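Local atomic coordinates of Glyco_hydro_cc domain-containing protein (PDB entry 6UBD), a protein that probably binds beta-1,3-glucan oligosaccharides through a fungal glycoside hydrolase family 128 domain built round a beta/alpha barrel. Residues H173-D178 with V199-C204; P98-G103 with W167-I172; A44-H49 with G259-S264; W56-S61 with Q89-L94; T122-W127 with Q161-S166. One frame throughout, in Å; residues are numbered along the deposited sequence.

Contact 1 (H173-D178 with V199-C204); sequences HIFKSD and VTEFAC
His173 and Glu201 are brought together by matching first torsions: each CG stands anti to its own carbonyl carbon (chi1 -76° and -67°), and the glutamate chain then runs out extended under the imidazole. Glu201 CB lies over one face of that ring, 3.9 Å from its centroid, a CH-pi contact, while Thr200 OG1 approaches the ring edge in its plane. The polar ends are not hydrogen-bonded to each other: His173 ND1 is hydrogen-bonded to Glu106, and Glu201 OE2 accepts from Trp56 NE1. The second carboxylate oxygen, OE1, reaches the edge of the Phe175 ring, 3.5 Å from CZ, and Ala203 CB lies there too. Ile174 N donates to Glu201 O at 3.1 Å, and Ala203 N returns a bond to Ile174 O, also 3.1 Å. On the other face of the sheet Ile174 CD1 packs on Val199 CG2. This is parallel pairing of two strands joined through helix 179-193, the beta-alpha-beta crossover from which a (beta/alpha)8-type glycoside hydrolase barrel is built.

Contact 2 (P98-G103 with W167-I172); sequences PAYVMG and WDFTSI
Met102 meets Phe169 and Ser171 through the first part of its side chain. From CB the chain turns to CG, placed anti to the carbonyl carbon (chi1 -58°), and this methylene does the touching: it comes to the edge of the Phe169 ring, near its plane, 4.1 Å from CZ, and lies 4.2 Å from Ser171 OG. The chain runs on extended (chi2 172°), and Met102 SD packs 3.6 Å from Thr200 CG2; the bend at chi3 turns only the terminal CE, and the side chain as a whole also packs on Val71 and Met73. Phe169 CE1 lies 4.4 Å from Tyr100 CD2, near the plane of the tyrosine ring. These are loose van der Waals approaches, made mostly by carbon atoms of buried residues. Phe169 also stacks on Trp198. Strands 100-102 and 170-176 do not pair: the first hydrogen-bonds to 69-73 and 140-142, the second to 197-206, so Met102, Tyr100 and Phe169 meet across the interior enclosed by the curled sheet, while Trp167 lies against helix 154-159.

Contact 3 (A44-H49 with G259-S264); sequences AFWKDH and GSLSQS
Phe45 offers one face of its ring to Leu261, whose CB sits over the ring centre, 4.1 Å from the centroid and only 7° off the normal, a CH-pi contact. The leucine then runs past the phenylalanine in the opposite direction: with CG anti to the backbone N (chi1 -169°), its CD1 is carried to Phe45 CD2 at 3.7 Å. That methyl also approaches the neighbouring indole, 4.0 Å from Trp46 NE1, the two side chains crossing at about a right angle. At the far end of the phenylalanine ring Gly259 O comes to the edge near the ring plane, 3.5 Å from CZ. In the next shell, Trp46 is positioned by the bond from NE1 to Gly265 O and by an edge-to-face meeting with Tyr268, which ties the indole to helix 263-273. On the other segment, Ser262 occupies the N-cap of that helix, its OG capping Gly265 N, which helps define the start of the helix two residues after Leu261. This surface contact brings the first and last helices of the chain together on the outside of the barrel, as where a (beta/alpha)-barrel closes.

Contact 4 (W56-S61 with Q89-L94); sequences WTPAPS and QQFEHL
Pro58 packs on Gln90 and Phe91, fastening the loop that follows strand 52-54 of the barrel to helix 82-92 on its outside. The apolar part centres on the proline ring: its CB lies 3.8 Å from Phe91 CD2, its CG rests 3.9 Å from Phe91 CB, and Leu94 CD1 completes the group at 4.3 Å from Pro58 CB. The side chain of Gln90 runs extended and obliquely across the proline, with OE1 3.7 Å from Pro58 CD, and brings the amide nitrogen beside Ala59 CB. Polar contacts are made within the loop or through water. Thr57 OG1 accepts from Ala59 N, forming an ST turn, and is also bonded to Asp55. Were Gln90 cut back to an alanine, Pro58 CG and CD would probably lose their cover and the bridging water its partner on the helix. That water donates to Thr57 OG1 at 2.8 Å and to Ala59 O at 3.0 Å, and accepts from Gln90 NE2 at 3.2 Å.

Contact 5 (T122-W127 with Q161-S166); sequences TGVSLW and QQLTKS
Trp127 turns the NE1 edge of its indole to the backbone of Lys165, and the bond from NE1 to Lys165 O is short at 2.8 Å and nearly straight, with an angle of 164° at the hydrogen. The carbonyl oxygen lies within the indole plane, and its C=O points almost directly at the nitrogen, so the bond also restrains how the ring can turn. A first torsion of -180° swings the indole away from its own backbone N and out from the helix toward the loop. Leu163 crosses it at about a right angle and brings CD2 to within 4.0 Å of Trp127 CD1. The arrangement ties helix 120-136 to the loop running from helix 154-159 into strand 170-176, on the outer layer of the barrel. With a phenylalanine here, Lys165 O is likely to lose its indole donor, and Leu163 CD2 part of the surface it meets. One turn earlier on the helix, Val124 uses both branches. Val124 CG2 lies 3.7 Å from Gln161 CB, the valine and the bent glutamine side chain crossing at about a right angle, while Val124 CG1 lies 3.9 Å from Gln162 O. The same CG2 has Leu163 CD2 at 4.3 Å, so the leucine branch is shared between valine and tryptophan. Asn128, the next residue of the helix, adds two bonds to the loop, to Gln162 O and Thr164 N.

How the contacts relate
Contacts 1 and 2 share strand 170-176, their centres 18 Å apart, and meet where Thr200 N is bonded to Ile172 O. Contact 4 joins contact 1 through Trp56, although their centres lie 25 Å apart, and touches contact 2 where Phe91 packs on Val101. Contact 5 borders contact 2 through Trp127. Along the chain, contact 4 closes first, contact 5 is nested within the loop closed by contact 2, and contact 1 follows; contact 3 encloses all of them. Contacts 1 and 2 lie in the barrel wall and interior, 4 and 5 tie outer helices and loops together, and contact 3 unites early and late parts of the chain, consistent with a single compact domain.

Contact 1 (H173-D178 with V199-C204)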
# COMPACT_ATOMS: atom_id res chain seq x y z
N HIS A 173 4.08 -5.06 -0.33
CA HIS A 173 4.32 -4.70 1.09
C HIS A 173 5.79 -5.02 1.40
O HIS A 173 6.23 -6.14 1.15
CB HIS A 173 3.40 -5.53 2.01
CG HIS A 173 1.98 -5.04 2.00
ND1 HIS A 173 1.01 -5.57 2.87
CD2 HIS A 173 1.40 -4.02 1.31
CE1 HIS A 173 -0.12 -4.88 2.65
NE2 HIS A 173 0.08 -3.93 1.73
N ILE A 174 6.55 -4.05 1.94
CA ILE A 174 7.99 -4.27 2.30
C ILE A 174 8.19 -4.14 3.82
O ILE A 174 8.03 -3.03 4.38
CB ILE A 174 8.85 -3.29 1.50
CG1 ILE A 174 8.74 -3.52 -0.01
CG2 ILE A 174 10.32 -3.47 1.96
CD1 ILE A 174 9.62 -2.67 -0.91
N PHE A 175 8.42 -5.27 4.44
CA PHE A 175 8.67 -5.39 5.90
C PHE A 175 10.02 -6.09 5.98
O PHE A 175 10.12 -7.31 5.94
CB PHE A 175 7.55 -6.14 6.61
CG PHE A 175 6.20 -5.50 6.47
CD1 PHE A 175 5.97 -4.22 6.95
CD2 PHE A 175 5.15 -6.21 5.93
CE1 PHE A 175 4.73 -3.65 6.85
CE2 PHE A 175 3.89 -5.61 5.79
CZ PHE A 175 3.69 -4.31 6.23
N LYS A 176 11.10 -5.29 6.12
CA LYS A 176 12.52 -5.76 6.06
C LYS A 176 13.37 -4.87 6.99
O LYS A 176 12.92 -3.76 7.35
CB LYS A 176 13.09 -5.68 4.64
CG LYS A 176 12.39 -6.56 3.59
CD LYS A 176 12.67 -8.08 3.83
CE LYS A 176 11.96 -8.99 2.85
NZ LYS A 176 12.26 -10.40 3.16
N SER A 177 14.54 -5.35 7.36
CA SER A 177 15.39 -4.67 8.39
C SER A 177 16.53 -3.95 7.72
O SER A 177 17.26 -3.27 8.48
CB SER A 177 15.84 -5.60 9.46
OG SER A 177 16.62 -6.62 8.90
N ASP A 178 16.78 -4.06 6.42
CA ASP A 178 17.94 -3.45 5.74
C ASP A 178 17.59 -3.20 4.27
O ASP A 178 16.55 -3.68 3.74
CB ASP A 178 19.22 -4.27 5.93
CG ASP A 178 19.20 -5.67 5.33
OD1 ASP A 178 18.33 -6.00 4.51
OD2 ASP A 178 20.14 -6.40 5.71
N VAL A 199 4.59 0.59 -3.50
CA VAL A 199 4.85 0.03 -2.16
C VAL A 199 3.75 0.54 -1.24
O VAL A 199 3.81 1.67 -0.75
CB VAL A 199 6.25 0.41 -1.64
CG1 VAL A 199 6.55 -0.25 -0.28
CG2 VAL A 199 7.32 -0.00 -2.63
N THR A 200 2.68 -0.23 -1.08
CA THR A 200 1.43 0.27 -0.48
C THR A 200 1.45 0.21 1.06
O THR A 200 0.57 0.84 1.70
CB THR A 200 0.23 -0.41 -1.13
OG1 THR A 200 0.33 -1.82 -0.84
CG2 THR A 200 0.11 -0.12 -2.63
N GLU A 201 2.39 -0.55 1.61
CA GLU A 201 2.76 -0.45 3.05
C GLU A 201 4.25 -0.76 3.14
O GLU A 201 4.73 -1.66 2.49
CB GLU A 201 2.08 -1.46 3.98
CG GLU A 201 0.56 -1.28 4.14
CD GLU A 201 -0.00 -2.34 5.07
OE1 GLU A 201 0.65 -2.62 6.08
OE2 GLU A 201 -1.08 -2.86 4.82
N PHE A 202 5.00 -0.02 4.00
CA PHE A 202 6.39 -0.40 4.41
C PHE A 202 6.63 -0.04 5.87
O PHE A 202 6.01 0.89 6.42
CB PHE A 202 7.46 0.17 3.44
CG PHE A 202 7.65 1.69 3.58
CD1 PHE A 202 8.45 2.22 4.60
CD2 PHE A 202 7.07 2.56 2.67
CE1 PHE A 202 8.59 3.60 4.71
CE2 PHE A 202 7.19 3.95 2.82
CZ PHE A 202 7.96 4.46 3.83
N ALA A 203 7.45 -0.88 6.49
CA ALA A 203 7.93 -0.61 7.87
C ALA A 203 9.17 -1.45 8.11
O ALA A 203 9.44 -2.50 7.49
CB ALA A 203 6.92 -1.00 8.95
N CYS A 204 10.02 -0.98 9.05
CA CYS A 204 11.29 -1.66 9.46
C CYS A 204 10.93 -2.81 10.42
O CYS A 204 10.43 -2.57 11.53
CB CYS A 204 12.21 -0.65 10.14
SG CYS A 204 13.88 -1.24 10.54

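Contact 2 (P98-G103 with W167-I172)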
# COMPACT_ATOMS: atom_id res chain seq x y z
N PRO A 98 -13.35 5.62 -8.91
CA PRO A 98 -12.14 6.26 -8.44
C PRO A 98 -11.12 6.36 -9.59
O PRO A 98 -11.17 5.61 -10.57
CB PRO A 98 -11.66 5.38 -7.28
CG PRO A 98 -12.56 4.23 -7.20
CD PRO A 98 -13.47 4.23 -8.40
N ALA A 99 -10.14 7.26 -9.41
CA ALA A 99 -8.99 7.31 -10.33
C ALA A 99 -8.08 6.08 -10.15
O ALA A 99 -7.53 5.60 -11.17
CB ALA A 99 -8.19 8.58 -10.14
N TYR A 100 -7.94 5.57 -8.91
CA TYR A 100 -7.03 4.44 -8.61
C TYR A 100 -7.74 3.49 -7.64
O TYR A 100 -8.30 3.98 -6.63
CB TYR A 100 -5.72 4.94 -7.98
CG TYR A 100 -4.91 5.95 -8.79
CD1 TYR A 100 -5.17 7.31 -8.71
CD2 TYR A 100 -3.92 5.56 -9.66
CE1 TYR A 100 -4.47 8.23 -9.49
CE2 TYR A 100 -3.18 6.47 -10.41
CZ TYR A 100 -3.48 7.83 -10.35
OH TYR A 100 -2.79 8.76 -11.10
N VAL A 101 -7.65 2.17 -7.91
CA VAL A 101 -8.26 1.17 -7.00
C VAL A 101 -7.28 0.02 -6.84
O VAL A 101 -6.80 -0.52 -7.86
CB VAL A 101 -9.64 0.72 -7.42
CG1 VAL A 101 -9.64 0.21 -8.78
CG2 VAL A 101 -10.32 -0.30 -6.49
N MET A 102 -7.07 -0.39 -5.59
CA MET A 102 -6.23 -1.54 -5.27
C MET A 102 -7.08 -2.77 -4.90
O MET A 102 -8.10 -2.64 -4.17
CB MET A 102 -5.29 -1.21 -4.08
CG MET A 102 -4.36 -0.01 -4.28
SD MET A 102 -3.43 0.51 -2.86
CE MET A 102 -4.70 1.16 -1.78
N GLY A 103 -6.55 -3.96 -5.22
CA GLY A 103 -7.15 -5.21 -4.78
C GLY A 103 -6.75 -5.65 -3.38
O GLY A 103 -6.30 -4.80 -2.52
N TRP A 167 -4.14 -6.08 -13.90
CA TRP A 167 -3.75 -4.85 -13.18
C TRP A 167 -2.76 -4.01 -14.00
O TRP A 167 -2.09 -4.45 -14.91
CB TRP A 167 -3.19 -5.17 -11.80
CG TRP A 167 -1.96 -6.01 -11.72
CD1 TRP A 167 -0.68 -5.56 -11.66
CD2 TRP A 167 -1.91 -7.42 -11.51
NE1 TRP A 167 0.17 -6.61 -11.47
CE2 TRP A 167 -0.54 -7.77 -11.37
CE3 TRP A 167 -2.89 -8.44 -11.49
CZ2 TRP A 167 -0.16 -9.10 -11.17
CZ3 TRP A 167 -2.48 -9.72 -11.25
CH2 TRP A 167 -1.14 -10.03 -11.07
N ASP A 168 -2.73 -2.71 -13.66
CA ASP A 168 -1.78 -1.72 -14.25
C ASP A 168 -0.49 -1.54 -13.38
O ASP A 168 0.59 -1.33 -13.98
CB ASP A 168 -2.52 -0.41 -14.38
CG ASP A 168 -3.75 -0.43 -15.27
OD1 ASP A 168 -3.54 -0.76 -16.46
OD2 ASP A 168 -4.89 -0.32 -14.75
N PHE A 169 -0.62 -1.67 -12.05
CA PHE A 169 0.52 -1.50 -11.14
C PHE A 169 0.45 -2.65 -10.13
O PHE A 169 -0.64 -3.04 -9.69
CB PHE A 169 0.59 -0.09 -10.49
CG PHE A 169 -0.57 0.29 -9.59
CD1 PHE A 169 -1.70 0.95 -10.08
CD2 PHE A 169 -0.55 0.00 -8.24
CE1 PHE A 169 -2.70 1.36 -9.21
CE2 PHE A 169 -1.57 0.37 -7.38
CZ PHE A 169 -2.62 1.08 -7.87
N THR A 170 1.63 -3.17 -9.77
CA THR A 170 1.76 -4.30 -8.85
C THR A 170 1.88 -3.71 -7.43
O THR A 170 2.88 -2.91 -7.15
CB THR A 170 2.99 -5.15 -9.17
OG1 THR A 170 2.85 -5.64 -10.53
CG2 THR A 170 3.08 -6.34 -8.26
N SER A 171 0.98 -3.99 -6.51
CA SER A 171 1.03 -3.50 -5.09
C SER A 171 1.88 -4.46 -4.30
O SER A 171 1.64 -5.70 -4.33
CB SER A 171 -0.39 -3.50 -4.50
OG SER A 171 -1.29 -2.74 -5.26
N ILE A 172 2.87 -3.93 -3.54
CA ILE A 172 3.78 -4.72 -2.68
C ILE A 172 3.85 -4.16 -1.26
O ILE A 172 3.68 -2.94 -1.06
CB ILE A 172 5.17 -4.93 -3.37
CG1 ILE A 172 6.04 -3.67 -3.34
CG2 ILE A 172 4.93 -5.47 -4.80
CD1 ILE A 172 7.47 -3.93 -3.89

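Contact 3 (A44-H49 with G259-S264)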
# COMPACT_ATOMS: atom_id res chain seq x y z
N ALA A 44 -2.01 14.98 8.67
CA ALA A 44 -1.96 16.46 8.76
C ALA A 44 -0.51 16.93 8.69
O ALA A 44 -0.20 17.99 8.09
CB ALA A 44 -2.67 17.01 9.98
N PHE A 45 0.40 16.25 9.36
CA PHE A 45 1.82 16.68 9.45
C PHE A 45 2.53 16.48 8.09
O PHE A 45 3.42 17.28 7.75
CB PHE A 45 2.56 15.86 10.52
CG PHE A 45 1.99 15.92 11.92
CD1 PHE A 45 1.98 17.11 12.59
CD2 PHE A 45 1.42 14.80 12.52
CE1 PHE A 45 1.54 17.14 13.90
CE2 PHE A 45 0.88 14.86 13.80
CZ PHE A 45 0.93 16.04 14.48
N TRP A 46 2.14 15.46 7.31
CA TRP A 46 2.88 15.10 6.09
C TRP A 46 2.28 15.73 4.79
O TRP A 46 2.97 15.74 3.76
CB TRP A 46 2.89 13.60 5.93
CG TRP A 46 3.66 12.81 6.96
CD1 TRP A 46 4.68 13.24 7.78
CD2 TRP A 46 3.48 11.42 7.26
NE1 TRP A 46 5.16 12.20 8.51
CE2 TRP A 46 4.44 11.06 8.23
CE3 TRP A 46 2.63 10.44 6.74
CZ2 TRP A 46 4.55 9.75 8.70
CZ3 TRP A 46 2.73 9.13 7.21
CH2 TRP A 46 3.70 8.81 8.18
N LYS A 47 1.00 16.18 4.84
CA LYS A 47 0.17 16.49 3.67
C LYS A 47 0.89 17.26 2.55
O LYS A 47 0.72 16.97 1.35
CB LYS A 47 -1.07 17.31 4.12
CG LYS A 47 -2.20 17.40 3.11
CD LYS A 47 -3.21 18.40 3.57
CE LYS A 47 -4.36 18.44 2.62
NZ LYS A 47 -5.37 19.42 3.05
N ASP A 48 1.59 18.32 2.96
CA ASP A 48 2.14 19.27 1.95
C ASP A 48 3.27 18.64 1.10
O ASP A 48 3.61 19.18 0.05
CB ASP A 48 2.60 20.57 2.54
CG ASP A 48 2.97 21.59 1.48
OD1 ASP A 48 2.08 21.97 0.75
OD2 ASP A 48 4.15 22.12 1.51
N HIS A 49 3.76 17.47 1.49
CA HIS A 49 4.87 16.79 0.76
C HIS A 49 4.40 15.47 0.11
O HIS A 49 5.25 14.75 -0.48
CB HIS A 49 6.05 16.51 1.72
CG HIS A 49 6.50 17.72 2.46
ND1 HIS A 49 7.05 18.79 1.85
CD2 HIS A 49 6.47 17.95 3.79
CE1 HIS A 49 7.28 19.73 2.76
NE2 HIS A 49 6.96 19.19 3.97
N GLY A 259 -0.12 13.02 20.88
CA GLY A 259 -0.67 13.58 19.62
C GLY A 259 0.37 14.24 18.72
O GLY A 259 0.09 14.55 17.56
N SER A 260 1.56 14.47 19.23
CA SER A 260 2.65 15.16 18.50
C SER A 260 3.33 14.18 17.53
O SER A 260 3.29 12.93 17.74
CB SER A 260 3.65 15.81 19.44
OG SER A 260 4.38 14.89 20.27
N LEU A 261 3.94 14.70 16.47
CA LEU A 261 4.66 13.85 15.48
C LEU A 261 5.81 13.14 16.19
O LEU A 261 6.66 13.78 16.88
CB LEU A 261 5.17 14.71 14.32
CG LEU A 261 5.71 13.97 13.08
CD1 LEU A 261 4.69 13.14 12.37
CD2 LEU A 261 6.37 15.00 12.17
N SER A 262 5.96 11.81 16.05
CA SER A 262 7.02 11.01 16.73
C SER A 262 8.33 11.19 15.98
O SER A 262 8.41 11.76 14.90
CB SER A 262 6.64 9.54 16.78
OG SER A 262 6.81 8.98 15.48
N GLN A 263 9.42 10.73 16.62
CA GLN A 263 10.74 10.77 15.95
C GLN A 263 10.73 10.00 14.62
O GLN A 263 11.31 10.43 13.63
CB GLN A 263 11.82 10.25 16.93
CG GLN A 263 12.00 11.12 18.20
CD GLN A 263 12.77 10.37 19.27
OE1 GLN A 263 14.00 10.26 19.21
NE2 GLN A 263 12.01 9.83 20.25
N SER A 264 10.02 8.86 14.58
CA SER A 264 9.85 8.08 13.33
C SER A 264 9.02 8.85 12.27
O SER A 264 9.44 8.95 11.11
CB SER A 264 9.26 6.72 13.62
OG SER A 264 10.07 5.95 14.51

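Contact 4 (W56-S61 with Q89-L94)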
# COMPACT_ATOMS: atom_id res chain seq x y z
N TRP A 56 -7.10 1.58 3.59
CA TRP A 56 -7.65 0.20 3.49
C TRP A 56 -9.18 0.14 3.19
O TRP A 56 -9.72 -0.97 3.16
CB TRP A 56 -7.29 -0.64 4.73
CG TRP A 56 -5.80 -0.80 4.92
CD1 TRP A 56 -4.96 -1.72 4.35
CD2 TRP A 56 -4.96 -0.00 5.79
NE1 TRP A 56 -3.66 -1.54 4.77
CE2 TRP A 56 -3.65 -0.48 5.61
CE3 TRP A 56 -5.20 1.09 6.66
CZ2 TRP A 56 -2.57 0.11 6.29
CZ3 TRP A 56 -4.10 1.67 7.31
CH2 TRP A 56 -2.80 1.18 7.15
N THR A 57 -9.85 1.29 3.03
CA THR A 57 -11.32 1.33 2.78
C THR A 57 -11.63 1.68 1.32
O THR A 57 -10.78 2.09 0.54
CB THR A 57 -12.04 2.33 3.70
OG1 THR A 57 -11.97 3.69 3.19
CG2 THR A 57 -11.61 2.23 5.16
N PRO A 58 -12.90 1.47 0.86
CA PRO A 58 -13.30 1.86 -0.49
C PRO A 58 -13.25 3.35 -0.82
O PRO A 58 -13.25 3.69 -1.99
CB PRO A 58 -14.75 1.32 -0.57
CG PRO A 58 -14.78 0.15 0.40
CD PRO A 58 -13.92 0.67 1.53
N ALA A 59 -13.25 4.20 0.23
CA ALA A 59 -13.40 5.66 0.06
C ALA A 59 -12.64 6.38 1.18
O ALA A 59 -13.24 6.83 2.16
CB ALA A 59 -14.84 6.06 0.02
N PRO A 60 -11.30 6.56 1.09
CA PRO A 60 -10.54 7.24 2.13
C PRO A 60 -11.17 8.62 2.37
O PRO A 60 -11.31 9.35 1.43
CB PRO A 60 -9.12 7.39 1.64
CG PRO A 60 -9.01 6.38 0.50
CD PRO A 60 -10.40 6.05 0.04
N SER A 61 -11.52 8.92 3.64
CA SER A 61 -12.25 10.21 3.82
C SER A 61 -11.78 11.04 5.00
O SER A 61 -12.51 12.05 5.34
CB SER A 61 -13.74 9.99 3.91
OG SER A 61 -13.90 9.11 5.02
N GLN A 89 -19.58 -4.37 1.53
CA GLN A 89 -20.89 -3.71 1.30
C GLN A 89 -20.66 -2.28 0.79
O GLN A 89 -21.32 -1.89 -0.21
CB GLN A 89 -21.74 -3.75 2.57
CG GLN A 89 -23.10 -3.09 2.46
CD GLN A 89 -23.90 -3.09 3.75
OE1 GLN A 89 -24.20 -4.16 4.33
NE2 GLN A 89 -24.26 -1.90 4.24
N GLN A 90 -19.77 -1.49 1.43
CA GLN A 90 -19.48 -0.10 0.98
C GLN A 90 -18.94 -0.10 -0.46
O GLN A 90 -19.37 0.75 -1.24
CB GLN A 90 -18.52 0.51 1.99
CG GLN A 90 -18.09 1.94 1.73
CD GLN A 90 -17.03 2.39 2.74
OE1 GLN A 90 -16.76 1.66 3.74
NE2 GLN A 90 -16.37 3.53 2.44
N PHE A 91 -18.07 -1.04 -0.83
CA PHE A 91 -17.50 -1.14 -2.21
C PHE A 91 -18.60 -1.42 -3.23
O PHE A 91 -18.63 -0.74 -4.30
CB PHE A 91 -16.37 -2.17 -2.28
CG PHE A 91 -15.46 -2.03 -3.46
CD1 PHE A 91 -15.79 -2.54 -4.71
CD2 PHE A 91 -14.29 -1.28 -3.35
CE1 PHE A 91 -14.99 -2.33 -5.81
CE2 PHE A 91 -13.50 -1.05 -4.47
CZ PHE A 91 -13.85 -1.59 -5.69
N GLU A 92 -19.50 -2.34 -2.90
CA GLU A 92 -20.65 -2.65 -3.75
C GLU A 92 -21.56 -1.43 -3.96
O GLU A 92 -22.22 -1.36 -5.05
CB GLU A 92 -21.47 -3.84 -3.22
CG GLU A 92 -20.68 -5.14 -3.15
CD GLU A 92 -21.39 -6.31 -2.41
OE1 GLU A 92 -22.07 -6.03 -1.36
OE2 GLU A 92 -21.16 -7.49 -2.74
N HIS A 93 -21.65 -0.52 -2.97
CA HIS A 93 -22.57 0.65 -3.00
C HIS A 93 -21.87 1.90 -3.59
O HIS A 93 -22.56 2.93 -3.67
CB HIS A 93 -23.13 0.94 -1.59
CG HIS A 93 -24.14 -0.04 -1.09
ND1 HIS A 93 -24.99 -0.75 -1.92
CD2 HIS A 93 -24.45 -0.42 0.18
CE1 HIS A 93 -25.79 -1.50 -1.19
NE2 HIS A 93 -25.49 -1.31 0.10
N LEU A 94 -20.62 1.82 -4.04
CA LEU A 94 -19.95 3.05 -4.55
C LEU A 94 -20.78 3.64 -5.70
O LEU A 94 -21.21 2.89 -6.58
CB LEU A 94 -18.52 2.79 -5.04
CG LEU A 94 -17.52 2.55 -3.93
CD1 LEU A 94 -16.23 2.00 -4.50
CD2 LEU A 94 -17.21 3.82 -3.12
O HOH W 1 -14.20 4.95 4.28

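Contact 5 (T122-W127 with Q161-S166)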
# COMPACT_ATOMS: atom_id res chain seq x y z
N THR A 122 -11.49 -17.67 -5.01
CA THR A 122 -12.35 -16.63 -4.45
C THR A 122 -11.89 -15.22 -4.90
O THR A 122 -12.69 -14.37 -5.30
CB THR A 122 -12.35 -16.77 -2.93
OG1 THR A 122 -12.83 -18.09 -2.62
CG2 THR A 122 -13.17 -15.71 -2.23
N GLY A 123 -10.57 -15.00 -4.92
CA GLY A 123 -10.02 -13.77 -5.45
C GLY A 123 -10.38 -13.44 -6.89
O GLY A 123 -10.69 -12.30 -7.21
N VAL A 124 -10.29 -14.46 -7.73
CA VAL A 124 -10.65 -14.26 -9.17
C VAL A 124 -12.13 -13.82 -9.33
O VAL A 124 -12.42 -12.85 -10.06
CB VAL A 124 -10.44 -15.57 -9.97
CG1 VAL A 124 -11.08 -15.51 -11.34
CG2 VAL A 124 -8.93 -15.91 -10.04
N SER A 125 -13.01 -14.45 -8.54
CA SER A 125 -14.45 -14.13 -8.65
C SER A 125 -14.72 -12.69 -8.21
O SER A 125 -15.44 -11.91 -8.90
CB SER A 125 -15.28 -15.08 -7.81
OG SER A 125 -16.68 -14.80 -7.93
N LEU A 126 -14.08 -12.26 -7.11
CA LEU A 126 -14.26 -10.86 -6.60
C LEU A 126 -13.62 -9.88 -7.57
O LEU A 126 -14.21 -8.80 -7.83
CB LEU A 126 -13.63 -10.73 -5.21
CG LEU A 126 -14.32 -11.47 -4.07
CD1 LEU A 126 -13.34 -11.73 -2.93
CD2 LEU A 126 -15.56 -10.68 -3.60
N TRP A 127 -12.45 -10.19 -8.08
CA TRP A 127 -11.74 -9.28 -9.00
C TRP A 127 -12.61 -9.07 -10.24
O TRP A 127 -12.89 -7.90 -10.64
CB TRP A 127 -10.36 -9.85 -9.38
CG TRP A 127 -9.58 -8.98 -10.31
CD1 TRP A 127 -9.62 -8.92 -11.68
CD2 TRP A 127 -8.60 -7.98 -9.95
NE1 TRP A 127 -8.78 -7.96 -12.19
CE2 TRP A 127 -8.08 -7.43 -11.13
CE3 TRP A 127 -8.02 -7.59 -8.72
CZ2 TRP A 127 -7.12 -6.39 -11.12
CZ3 TRP A 127 -7.06 -6.56 -8.70
CH2 TRP A 127 -6.60 -6.00 -9.89
N GLN A 161 -4.69 -16.89 -14.04
CA GLN A 161 -6.13 -17.15 -14.18
C GLN A 161 -6.74 -16.24 -15.23
O GLN A 161 -6.13 -15.25 -15.70
CB GLN A 161 -6.79 -16.89 -12.83
CG GLN A 161 -6.23 -17.73 -11.71
CD GLN A 161 -6.14 -19.19 -12.04
OE1 GLN A 161 -5.04 -19.78 -11.92
NE2 GLN A 161 -7.21 -19.80 -12.48
N GLN A 162 -7.99 -16.49 -15.59
CA GLN A 162 -8.76 -15.70 -16.58
C GLN A 162 -9.34 -14.47 -15.86
O GLN A 162 -10.32 -14.61 -15.11
CB GLN A 162 -9.78 -16.57 -17.28
CG GLN A 162 -10.64 -15.82 -18.28
CD GLN A 162 -11.55 -16.72 -19.12
OE1 GLN A 162 -11.83 -17.88 -18.80
NE2 GLN A 162 -11.97 -16.18 -20.23
N LEU A 163 -8.69 -13.34 -16.04
CA LEU A 163 -9.12 -12.06 -15.46
C LEU A 163 -9.71 -11.24 -16.60
O LEU A 163 -9.05 -11.11 -17.63
CB LEU A 163 -7.97 -11.33 -14.75
CG LEU A 163 -7.23 -12.10 -13.65
CD1 LEU A 163 -6.13 -11.27 -13.04
CD2 LEU A 163 -8.19 -12.55 -12.56
N THR A 164 -10.82 -10.60 -16.39
CA THR A 164 -11.44 -9.82 -17.49
C THR A 164 -10.59 -8.63 -17.91
O THR A 164 -10.53 -8.24 -19.10
CB THR A 164 -12.91 -9.54 -17.17
OG1 THR A 164 -13.11 -8.75 -16.01
CG2 THR A 164 -13.64 -10.82 -16.90
N LYS A 165 -9.91 -8.05 -16.94
CA LYS A 165 -8.83 -7.02 -17.08
C LYS A 165 -7.76 -7.31 -16.03
O LYS A 165 -8.16 -7.57 -14.91
CB LYS A 165 -9.46 -5.63 -16.99
CG LYS A 165 -8.55 -4.58 -17.60
CD LYS A 165 -9.03 -3.16 -17.59
CE LYS A 165 -8.01 -2.28 -18.32
NZ LYS A 165 -8.43 -0.89 -18.45
N SER A 166 -6.52 -7.31 -16.47
CA SER A 166 -5.38 -7.43 -15.51
C SER A 166 -5.10 -6.08 -14.83
O SER A 166 -5.74 -5.05 -15.10
CB SER A 166 -4.18 -8.02 -16.17
OG SER A 166 -3.16 -8.32 -15.22